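Local coordinates for esterase family protein (Staphylococcus aureus, PDB 7L0A) that probably hydrolyses S-formylglutathione to formate and glutathione, acting as a serine esterase of the esterase D family, at residues 59-62 / 63-67. Numbering follows the deposited sequence.
Sequences DETT and YMRYT
Thr61 meets Arg65 because its OG1 sits between its own backbone N and carbonyl carbon (chi1 74°), and because the arginine chain bends at chi3 (60°) to fold back over the start of the helix. Arg65 NH1 donates to Thr61 OG1 at 2.9 Å, with the hydroxyl at the edge of the guanidinium and in its plane. The same hydroxyl gives its proton to Asp59 OD1 at 2.7 Å, on the syn lone pair. Asp59 OD1 also accepts from Thr61 N at 2.8 Å, here on the anti side and tilted out of the carboxylate plane. Thr61 OG1 thus bridges the two charged side chains. Asp59 OD1 and Arg65 NH1 themselves stay 4.4 Å apart, beyond a salt bridge. Asp59 N returns a nearly straight bond to Thr62 OG1 at 2.9 Å. Arg65 N donates to Thr61 O and Tyr66 N to Thr62 O, both i to i+4 hydrogen bonds. Thr62 CG2 lies 3.8 Å from Tyr66 CD1. One water bridges Asp59 O to Tyr63 N, and a second links Glu60 O to Met64 N. Tyr63 is buried, and its OH hydrogen-bonds His128 ND1, the residue before Ser129 of the predicted charge relay. Asp59 and Thr62 form a capping box at the N-terminal end of the short helix 62-66, which follows the loop after strand 49-53 of this alpha/beta-hydrolase fold.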
loop_
_atom_site.group_PDB
_atom_site.type_symbol
_atom_site.label_atom_id
_atom_site.label_comp_id
_atom_site.label_asym_id
_atom_site.label_seq_id
_atom_site.Cartn_x
_atom_site.Cartn_y
_atom_site.Cartn_z
ATOM N N ASP B 59 -11.913 2.528 13.117
ATOM C CA ASP B 59 -11.250 3.076 11.944
ATOM C C ASP B 59 -10.521 1.920 11.247
ATOM O O ASP B 59 -10.766 0.741 11.529
ATOM C CB ASP B 59 -10.336 4.242 12.350
ATOM C CG ASP B 59 -9.157 3.824 13.205
ATOM O OD1 ASP B 59 -8.754 2.639 13.212
ATOM O OD2 ASP B 59 -8.612 4.720 13.915
ATOM N N GLU B 60 -9.662 2.255 10.288
ATOM C CA GLU B 60 -9.004 1.268 9.448
ATOM C C GLU B 60 -8.004 0.389 10.210
ATOM O O GLU B 60 -7.485 -0.573 9.618
ATOM C CB GLU B 60 -8.293 1.968 8.273
ATOM C CG GLU B 60 -6.915 2.575 8.639
ATOM C CD GLU B 60 -6.980 3.922 9.325
ATOM O OE1 GLU B 60 -8.095 4.477 9.470
ATOM O OE2 GLU B 60 -5.884 4.449 9.727
ATOM N N THR B 61 -7.733 0.697 11.474
ATOM C CA THR B 61 -6.808 -0.079 12.291
ATOM C C THR B 61 -7.492 -0.999 13.302
ATOM O O THR B 61 -6.819 -1.858 13.896
ATOM C CB THR B 61 -5.814 0.823 13.073
ATOM O OG1 THR B 61 -6.461 1.481 14.164
ATOM C CG2 THR B 61 -5.108 1.813 12.172
ATOM N N THR B 62 -8.805 -0.873 13.515
ATOM C CA THR B 62 -9.406 -1.506 14.684
ATOM C C THR B 62 -9.495 -3.018 14.530
ATOM O O THR B 62 -9.287 -3.750 15.504
ATOM C CB THR B 62 -10.790 -0.911 14.945
ATOM O OG1 THR B 62 -10.696 0.519 14.895
ATOM C CG2 THR B 62 -11.302 -1.366 16.272
ATOM N N TYR B 63 -9.852 -3.513 13.344
ATOM C CA TYR B 63 -9.895 -4.955 13.161
ATOM C C TYR B 63 -8.517 -5.555 13.389
ATOM O O TYR B 63 -8.398 -6.606 14.028
ATOM C CB TYR B 63 -10.415 -5.340 11.769
ATOM C CG TYR B 63 -11.852 -5.818 11.752
ATOM C CD1 TYR B 63 -12.177 -7.090 12.189
ATOM C CD2 TYR B 63 -12.865 -4.999 11.321
ATOM C CE1 TYR B 63 -13.504 -7.544 12.184
ATOM C CE2 TYR B 63 -14.175 -5.440 11.287
ATOM C CZ TYR B 63 -14.481 -6.708 11.746
ATOM O OH TYR B 63 -15.787 -7.168 11.772
ATOM N N MET B 64 -7.456 -4.879 12.901
ATOM C CA MET B 64 -6.107 -5.375 13.135
ATOM C C MET B 64 -5.803 -5.481 14.618
ATOM O O MET B 64 -5.194 -6.460 15.062
ATOM C CB MET B 64 -5.081 -4.463 12.473
ATOM C CG MET B 64 -5.175 -4.437 10.962
ATOM S SD MET B 64 -4.857 -6.040 10.156
ATOM C CE MET B 64 -3.240 -6.480 10.751
ATOM N N ARG B 65 -6.196 -4.469 15.400
ATOM C CA ARG B 65 -5.836 -4.400 16.805
ATOM C C ARG B 65 -6.696 -5.315 17.668
ATOM O O ARG B 65 -6.176 -5.977 18.577
ATOM C CB ARG B 65 -5.933 -2.957 17.281
ATOM C CG ARG B 65 -4.884 -2.048 16.695
ATOM C CD ARG B 65 -5.351 -0.618 16.619
ATOM N NE ARG B 65 -5.686 -0.069 17.905
ATOM C CZ ARG B 65 -6.244 1.121 18.062
ATOM N NH1 ARG B 65 -6.561 1.859 16.991
ATOM N NH2 ARG B 65 -6.549 1.539 19.263
ATOM N N TYR B 66 -8.004 -5.367 17.418
ATOM C CA TYR B 66 -8.934 -6.017 18.331
ATOM C C TYR B 66 -9.322 -7.424 17.909
ATOM O O TYR B 66 -10.147 -8.055 18.597
ATOM C CB TYR B 66 -10.195 -5.104 18.500
ATOM C CG TYR B 66 -9.858 -3.972 19.454
ATOM C CD1 TYR B 66 -9.112 -2.887 19.042
ATOM C CD2 TYR B 66 -10.150 -4.068 20.803
ATOM C CE1 TYR B 66 -8.683 -1.916 19.938
ATOM C CE2 TYR B 66 -9.750 -3.088 21.705
ATOM C CZ TYR B 66 -9.004 -2.028 21.269
ATOM O OH TYR B 66 -8.541 -1.074 22.170
ATOM N N THR B 67 -8.772 -7.928 16.799
ATOM C CA THR B 67 -8.979 -9.309 16.369
ATOM C C THR B 67 -7.639 -9.853 15.912
ATOM O O THR B 67 -6.654 -9.115 15.812
ATOM C CB THR B 67 -10.003 -9.449 15.226
ATOM O OG1 THR B 67 -9.396 -9.079 13.984
ATOM C CG2 THR B 67 -11.231 -8.600 15.452
HETATM O O HOH W 1 -10.712 -1.860 10.892
HETATM O O HOH W 2 -7.974 -3.087 10.504
#